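Local structure of glutamate racemase (Francisella tularensis subsp. tularensis, 3OUT) at residues B[10-15]-B[74-79]; B[115-120]-B[180-185]. The protein belongs to the Asp/Glu/hydantoin racemase family and has two alpha/beta lobes, each built on a parallel sheet, with D-glutamic acid bound between them. All coordinates share one frame; numbering follows the deposited sequence.

Contacts 1 and 2 do the same job in different lobes: each joins two parallel strands, contact 1 in the six-stranded sheet and contact 2 in the four-stranded one, their centres about 18 Å apart. Every residue that touches across either contact is buried. Contact 1 lies nearer the middle of the chain, and beyond its strand ends Ser15, Asn78 and Thr79 hydrogen-bond the ligand. Contact 2 is almost wholly backbone bonds and aliphatic packing, and reaches the ligand through the N-cap residue Thr119. The two meet there, where Thr79 OG1 and Thr119 OG1 lie 2.9 Å apart, probably hydrogen-bonded, and the side chain of Asn78 packs on Gly185 O.

Contact 1: B[10-15]-B[74-79]; sequences IGVFDS and IIACNT. With DGL (D-glutamic acid), chain E.
Phe13 is gripped twice by residues 74-79 through its backbone. Its N donates to Ile74 O at 2.9 Å, almost straight, and its O accepts from Ala76 N through a more bent bond of 149°. One step earlier, Ile74 N bonds to Gly11 O, and Val12 pairs with Ile74 and Phe13 with Ile75 in parallel register. Phe13 CB lies 3.5 Å from Ile74 O. From there CG is anti to the backbone N (chi1 -170°), which swings the ring away from residues 74-79 and in among helices 51-67 and 78-92. On the face bearing Val12 and Ile74, the two side chains lie side by side, CG2 against CG2, while Val12 CG1 reaches Ala76 CB; helix 20-29 packs over this face.

This is the parallel sheet of an alpha/beta lobe, with the pocket at the C-terminal ends of its strands. Cys77, the N-cap of helix 78-92, carries the chain out of the sheet. Its CB meets Asp14 OD1 and Ser15 OG, both at 3.7 Å. Beyond it SG, anti to the backbone N (chi1 177°), caps a backbone N just past Thr79; this sulfur also comes 3.0 Å from Ser15 OG and lies 3.7 Å from CD of D-glutamic acid. Ser15 OG accepts from the ligand N at 2.8 Å. The side-chain carboxylate of the ligand sits at the N-terminal end of helix 78-92: OE2 takes bonds from both N and ND2 of Asn78, and OE1 takes one from Thr79 OG1 at 2.7 Å. The positive end of the helix dipole probably steadies that charge. Asp14 OD2, meanwhile, is held by Tyr37 OH and Gly19 N.

Contact 2: B[115-120]-B[180-185]; sequences GVIATP and QALILG
Ile117 drops its CD1 into the angle between Leu182 and Leu184, 3.9 Å from the CD2 of each. The two leucines meet it differently: Leu184 lies alongside and points the same way, whereas Leu182 crosses it at about a right angle. CG1 of Ile117 stands between the backbone N and the carbonyl carbon (chi1 49°), which brings it to 3.5 Å from Ile183 O and aims the branch at the neighbouring strand. Leu182 sends its other methyl, CD1, against the backbone of Gly115, 3.7 Å from the carbonyl C; with no side chain there, the methyl settles on the bare peptide. Ile196 of helix 193-199 closes over Ile117 and both leucines. On the opposite face Val116 and Ile183 lie side by side, CG2 against CD1, and helix 120-125 packs on Val116.

The strands 113-118 and 181-184 are the central pair of a four-stranded parallel sheet and are twisted 21° against each other. Four backbone bonds join them, from Gly115 N to Ala181 O at one end to Gly185 N to Ile117 O at the other, the last bent to 131° as the chain turns at Leu184, the centre of an inverse gamma turn. Past that bond Gly185, without a side chain, lets the chain come in close: Ala118 CB is pressed to 3.2 Å from Gly185 O. That oxygen accepts a hydrogen bond from a water, which in turn accepts from Thr119 N at 3.0 Å. With aliphatic side chains on both faces, register is set by the paired peptides, and the water ties Thr119, a pocket residue, to the end of the neighbouring strand.

Contact 1: B[10-15]-B[74-79]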
ATOM      1  N   ILE B  10       9.966   9.305 -21.593  1.00  9.78           N
ATOM      2  CA  ILE B  10       9.493  10.382 -20.715  1.00  9.23           C
ATOM      3  C   ILE B  10       8.507   9.739 -19.724  1.00  9.57           C
ATOM      4  O   ILE B  10       7.684   8.932 -20.121  1.00 10.87           O
ATOM      5  CB  ILE B  10       8.724  11.428 -21.542  1.00  9.45           C
ATOM      6  CG1 ILE B  10       9.660  12.119 -22.525  1.00 10.93           C
ATOM      7  CG2 ILE B  10       8.042  12.467 -20.639  1.00 10.37           C
ATOM      8  CD1 ILE B  10       8.923  12.852 -23.673  1.00 12.67           C
ATOM      9  N   GLY B  11       8.628  10.087 -18.452  1.00  9.41           N
ATOM     10  CA  GLY B  11       7.697   9.636 -17.427  1.00  8.99           C
ATOM     11  C   GLY B  11       6.637  10.685 -17.180  1.00  9.00           C
ATOM     12  O   GLY B  11       6.965  11.827 -16.837  1.00  9.66           O
ATOM     13  N   VAL B  12       5.377  10.296 -17.312  1.00  7.08           N
ATOM     14  CA  VAL B  12       4.288  11.130 -16.952  1.00  7.18           C
ATOM     15  C   VAL B  12       3.699  10.600 -15.634  1.00  7.90           C
ATOM     16  O   VAL B  12       3.165   9.484 -15.577  1.00  7.86           O
ATOM     17  CB  VAL B  12       3.164  11.193 -18.047  1.00  6.88           C
ATOM     18  CG1 VAL B  12       1.973  12.003 -17.514  1.00  8.33           C
ATOM     19  CG2 VAL B  12       3.705  11.710 -19.377  1.00  8.19           C
ATOM     20  N   PHE B  13       3.853  11.425 -14.595  1.00  7.56           N
ATOM     21  CA  PHE B  13       3.605  11.092 -13.185  1.00  7.67           C
ATOM     22  C   PHE B  13       2.259  11.660 -12.735  1.00  7.88           C
ATOM     23  O   PHE B  13       2.106  12.878 -12.623  1.00  8.85           O
ATOM     24  CB  PHE B  13       4.800  11.674 -12.425  1.00  7.52           C
ATOM     25  CG  PHE B  13       4.941  11.265 -10.945  1.00  6.22           C
ATOM     26  CD1 PHE B  13       3.859  11.003 -10.122  1.00  8.36           C
ATOM     27  CD2 PHE B  13       6.203  11.209 -10.380  1.00  7.55           C
ATOM     28  CE1 PHE B  13       4.069  10.690  -8.793  1.00  7.16           C
ATOM     29  CE2 PHE B  13       6.407  10.927  -9.057  1.00  8.79           C
ATOM     30  CZ  PHE B  13       5.357  10.620  -8.270  1.00  8.26           C
ATOM     31  N   ASP B  14       1.278  10.776 -12.508  1.00  7.41           N
ATOM     32  CA  ASP B  14      -0.072  11.206 -12.158  1.00  6.85           C
ATOM     33  C   ASP B  14      -0.464  10.565 -10.838  1.00  7.80           C
ATOM     34  O   ASP B  14       0.089   9.527 -10.416  1.00  8.56           O
ATOM     35  CB  ASP B  14      -1.043  10.751 -13.265  1.00  7.04           C
ATOM     36  CG  ASP B  14      -2.385  11.460 -13.259  1.00  9.51           C
ATOM     37  OD1 ASP B  14      -2.582  12.472 -12.516  1.00  7.56           O
ATOM     38  OD2 ASP B  14      -3.275  10.972 -14.039  1.00  8.34           O
ATOM     39  N   SER B  15      -1.467  11.163 -10.224  1.00  7.18           N
ATOM     40  CA  SER B  15      -2.242  10.479  -9.185  1.00  6.95           C
ATOM     41  C   SER B  15      -3.149   9.459  -9.904  1.00  7.48           C
ATOM     42  O   SER B  15      -3.069   8.247  -9.661  1.00  7.97           O
ATOM     43  CB  SER B  15      -3.028  11.506  -8.353  1.00  6.92           C
ATOM     44  OG  SER B  15      -3.646  12.451  -9.226  1.00  7.09           O
ATOM     45  N   ILE B  74       7.484  14.530 -15.930  1.00  8.86           N
ATOM     46  CA  ILE B  74       6.538  15.600 -15.779  1.00  9.15           C
ATOM     47  C   ILE B  74       5.481  15.176 -14.768  1.00  9.32           C
ATOM     48  O   ILE B  74       4.821  14.138 -14.945  1.00  9.38           O
ATOM     49  CB  ILE B  74       5.910  16.016 -17.131  1.00  9.34           C
ATOM     50  CG1 ILE B  74       4.741  16.999 -16.958  1.00 12.54           C
ATOM     51  CG2 ILE B  74       5.465  14.814 -17.945  1.00 11.98           C
ATOM     52  CD1 ILE B  74       4.565  17.850 -18.275  1.00 16.22           C
ATOM     53  N   ILE B  75       5.321  15.970 -13.726  1.00  7.86           N
ATOM     54  CA  ILE B  75       4.229  15.724 -12.739  1.00  7.98           C
ATOM     55  C   ILE B  75       2.965  16.391 -13.267  1.00  8.88           C
ATOM     56  O   ILE B  75       2.848  17.624 -13.312  1.00  9.76           O
ATOM     57  CB  ILE B  75       4.580  16.256 -11.367  1.00  7.94           C
ATOM     58  CG1 ILE B  75       5.946  15.718 -10.909  1.00  7.08           C
ATOM     59  CG2 ILE B  75       3.422  15.938 -10.387  1.00  8.95           C
ATOM     60  CD1 ILE B  75       6.351  16.191  -9.467  1.00  9.06           C
ATOM     61  N   ALA B  76       2.059  15.558 -13.751  1.00  8.92           N
ATOM     62  CA  ALA B  76       0.793  15.985 -14.397  1.00  8.65           C
ATOM     63  C   ALA B  76      -0.265  16.458 -13.407  1.00  9.38           C
ATOM     64  O   ALA B  76      -1.194  17.240 -13.768  1.00 10.97           O
ATOM     65  CB  ALA B  76       0.242  14.846 -15.251  1.00 10.18           C
ATOM     66  N   CYS B  77      -0.129  15.977 -12.167  1.00  9.22           N
ATOM     67  CA  CYS B  77      -1.107  16.154 -11.102  1.00  7.94           C
ATOM     68  C   CYS B  77      -0.757  17.392 -10.282  1.00  7.73           C
ATOM     69  O   CYS B  77       0.371  17.526  -9.775  1.00  7.64           O
ATOM     70  CB  CYS B  77      -1.076  14.928 -10.190  1.00  7.97           C
ATOM     71  SG  CYS B  77      -2.205  15.079  -8.783  1.00  7.29           S
ATOM     72  N   ASN B  78      -1.718  18.301 -10.141  1.00  7.75           N
ATOM     73  CA  ASN B  78      -1.519  19.485  -9.344  1.00  7.85           C
ATOM     74  C   ASN B  78      -1.359  19.187  -7.853  1.00  7.75           C
ATOM     75  O   ASN B  78      -0.642  19.890  -7.140  1.00  7.65           O
ATOM     76  CB  ASN B  78      -2.680  20.471  -9.507  1.00  7.70           C
ATOM     77  CG  ASN B  78      -2.730  21.125 -10.875  1.00  8.73           C
ATOM     78  OD1 ASN B  78      -2.228  22.266 -11.072  1.00  7.93           O
ATOM     79  ND2 ASN B  78      -3.368  20.440 -11.824  1.00  6.66           N
ATOM     80  N   THR B  79      -2.025  18.143  -7.386  1.00  7.11           N
ATOM     81  CA  THR B  79      -2.022  17.774  -5.969  1.00  6.98           C
ATOM     82  C   THR B  79      -0.635  17.238  -5.604  1.00  6.81           C
ATOM     83  O   THR B  79      -0.041  17.682  -4.635  1.00  6.70           O
ATOM     84  CB  THR B  79      -3.155  16.734  -5.623  1.00  6.46           C
ATOM     85  OG1 THR B  79      -4.428  17.273  -5.993  1.00  7.09           O
ATOM     86  CG2 THR B  79      -3.097  16.345  -4.156  1.00  7.62           C
TER
HETATM   87  N   DGL E 266      -6.350  12.940  -9.817  1.00  6.60           N
HETATM   88  CA  DGL E 266      -6.897  13.943  -8.838  1.00  7.79           C
HETATM   89  C   DGL E 266      -7.046  13.326  -7.476  1.00  8.08           C
HETATM   90  O   DGL E 266      -6.425  12.270  -7.219  1.00  8.77           O
HETATM   91  CB  DGL E 266      -6.019  15.176  -8.659  1.00  6.90           C
HETATM   92  CG  DGL E 266      -5.634  15.901  -9.956  1.00  8.25           C
HETATM   93  CD  DGL E 266      -4.996  17.262  -9.760  1.00  9.06           C
HETATM   94  OE1 DGL E 266      -4.974  17.775  -8.626  1.00  8.14           O
HETATM   95  OE2 DGL E 266      -4.546  17.839 -10.790  1.00  8.78           O
HETATM   96  OXT DGL E 266      -7.723  13.904  -6.592  1.00  8.46           O

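Contact 2: B[115-120]-B[180-185]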
ATOM      1  N   GLY B 115      -7.377  34.232  -9.598  1.00 11.28           N
ATOM      2  CA  GLY B 115      -8.095  33.212  -8.880  1.00 10.82           C
ATOM      3  C   GLY B 115      -7.527  31.838  -9.171  1.00  9.99           C
ATOM      4  O   GLY B 115      -7.010  31.583 -10.244  1.00 10.00           O
ATOM      5  N   VAL B 116      -7.656  30.954  -8.190  1.00 10.29           N
ATOM      6  CA  VAL B 116      -7.251  29.530  -8.316  1.00 10.36           C
ATOM      7  C   VAL B 116      -8.338  28.626  -7.750  1.00  9.72           C
ATOM      8  O   VAL B 116      -8.822  28.829  -6.636  1.00  9.62           O
ATOM      9  CB  VAL B 116      -5.960  29.261  -7.538  1.00 11.48           C
ATOM     10  CG1 VAL B 116      -5.457  27.820  -7.772  1.00 10.13           C
ATOM     11  CG2 VAL B 116      -4.873  30.215  -8.011  1.00 13.19           C
ATOM     12  N   ILE B 117      -8.662  27.588  -8.508  1.00  9.04           N
ATOM     13  CA  ILE B 117      -9.509  26.494  -8.004  1.00  9.48           C
ATOM     14  C   ILE B 117      -8.720  25.216  -8.143  1.00  9.28           C
ATOM     15  O   ILE B 117      -7.991  25.030  -9.129  1.00  9.25           O
ATOM     16  CB  ILE B 117     -10.887  26.350  -8.714  1.00  8.92           C
ATOM     17  CG1 ILE B 117     -10.765  26.340 -10.252  1.00  8.81           C
ATOM     18  CG2 ILE B 117     -11.823  27.491  -8.236  1.00  9.07           C
ATOM     19  CD1 ILE B 117     -12.043  25.979 -11.039  1.00 10.67           C
ATOM     20  N   ALA B 118      -8.902  24.313  -7.176  1.00  8.35           N
ATOM     21  CA  ALA B 118      -8.150  23.068  -7.153  1.00  7.69           C
ATOM     22  C   ALA B 118      -8.731  22.141  -6.115  1.00  8.19           C
ATOM     23  O   ALA B 118      -9.671  22.499  -5.413  1.00  8.70           O
ATOM     24  CB  ALA B 118      -6.610  23.357  -6.855  1.00  8.12           C
ATOM     25  N   THR B 119      -8.119  20.979  -5.970  1.00  7.78           N
ATOM     26  CA  THR B 119      -8.554  20.049  -4.924  1.00  7.87           C
ATOM     27  C   THR B 119      -8.355  20.635  -3.530  1.00  8.25           C
ATOM     28  O   THR B 119      -7.536  21.544  -3.314  1.00  7.15           O
ATOM     29  CB  THR B 119      -7.794  18.724  -4.956  1.00  7.78           C
ATOM     30  OG1 THR B 119      -6.406  18.984  -4.668  1.00  8.10           O
ATOM     31  CG2 THR B 119      -7.925  17.961  -6.282  1.00  9.09           C
ATOM     32  N   PRO B 120      -9.096  20.105  -2.558  1.00  8.28           N
ATOM     33  CA  PRO B 120      -8.853  20.543  -1.173  1.00  8.62           C
ATOM     34  C   PRO B 120      -7.392  20.441  -0.751  1.00  8.33           C
ATOM     35  O   PRO B 120      -6.863  21.389  -0.144  1.00  8.83           O
ATOM     36  CB  PRO B 120      -9.802  19.618  -0.365  1.00  8.98           C
ATOM     37  CG  PRO B 120     -10.891  19.356  -1.284  1.00  8.57           C
ATOM     38  CD  PRO B 120     -10.224  19.160  -2.624  1.00  9.21           C
ATOM     39  N   GLN B 180      -8.582  38.634 -12.789  1.00 14.55           N
ATOM     40  CA  GLN B 180      -8.239  38.755 -14.206  1.00 14.37           C
ATOM     41  C   GLN B 180      -8.153  37.432 -14.949  1.00 13.20           C
ATOM     42  O   GLN B 180      -8.225  37.385 -16.179  1.00 13.28           O
ATOM     43  CB  GLN B 180      -6.942  39.525 -14.342  1.00 14.31           C
ATOM     44  CG  GLN B 180      -7.068  40.986 -13.894  1.00 16.18           C
ATOM     45  CD  GLN B 180      -5.736  41.677 -13.799  1.00 21.38           C
ATOM     46  OE1 GLN B 180      -4.859  41.268 -13.032  1.00 17.39           O
ATOM     47  NE2 GLN B 180      -5.568  42.743 -14.588  1.00 22.70           N
ATOM     48  N   ALA B 181      -7.951  36.351 -14.192  1.00 12.37           N
ATOM     49  CA  ALA B 181      -7.891  35.012 -14.768  1.00 11.16           C
ATOM     50  C   ALA B 181      -8.149  34.024 -13.636  1.00 10.27           C
ATOM     51  O   ALA B 181      -7.963  34.339 -12.439  1.00 11.70           O
ATOM     52  CB  ALA B 181      -6.518  34.715 -15.375  1.00 11.42           C
ATOM     53  N   LEU B 182      -8.610  32.856 -14.019  1.00 11.25           N
ATOM     54  CA  LEU B 182      -8.889  31.763 -13.087  1.00 10.18           C
ATOM     55  C   LEU B 182      -8.029  30.573 -13.514  1.00  9.43           C
ATOM     56  O   LEU B 182      -8.198  30.035 -14.626  1.00 10.64           O
ATOM     57  CB  LEU B 182     -10.367  31.358 -13.138  1.00 10.73           C
ATOM     58  CG  LEU B 182     -10.739  30.243 -12.140  1.00 12.23           C
ATOM     59  CD1 LEU B 182     -10.652  30.642 -10.647  1.00 12.43           C
ATOM     60  CD2 LEU B 182     -12.136  29.681 -12.412  1.00 12.91           C
ATOM     61  N   ILE B 183      -7.144  30.131 -12.618  1.00  9.59           N
ATOM     62  CA  ILE B 183      -6.344  28.929 -12.862  1.00  9.85           C
ATOM     63  C   ILE B 183      -7.186  27.697 -12.601  1.00  9.28           C
ATOM     64  O   ILE B 183      -7.716  27.489 -11.483  1.00  9.30           O
ATOM     65  CB  ILE B 183      -5.061  28.879 -12.010  1.00 10.44           C
ATOM     66  CG1 ILE B 183      -4.153  30.068 -12.362  1.00 13.07           C
ATOM     67  CG2 ILE B 183      -4.268  27.576 -12.264  1.00  9.57           C
ATOM     68  CD1 ILE B 183      -2.911  30.164 -11.520  1.00 14.30           C
ATOM     69  N   LEU B 184      -7.294  26.871 -13.644  1.00  9.25           N
ATOM     70  CA  LEU B 184      -7.907  25.545 -13.535  1.00  9.75           C
ATOM     71  C   LEU B 184      -6.836  24.571 -12.957  1.00  8.72           C
ATOM     72  O   LEU B 184      -6.135  23.795 -13.701  1.00  9.56           O
ATOM     73  CB  LEU B 184      -8.401  25.086 -14.914  1.00  9.46           C
ATOM     74  CG  LEU B 184      -9.421  26.009 -15.576  1.00  9.99           C
ATOM     75  CD1 LEU B 184      -9.920  25.362 -16.892  1.00 10.76           C
ATOM     76  CD2 LEU B 184     -10.578  26.347 -14.598  1.00 11.33           C
ATOM     77  N   GLY B 185      -6.666  24.668 -11.639  1.00  9.26           N
ATOM     78  CA  GLY B 185      -5.566  24.025 -10.912  1.00  8.88           C
ATOM     79  C   GLY B 185      -5.801  22.578 -10.503  1.00  8.53           C
ATOM     80  O   GLY B 185      -5.284  22.126  -9.492  1.00  7.38           O
TER
HETATM   81  O   HOH W   1      -5.673  20.214  -7.552  1.00  6.94           O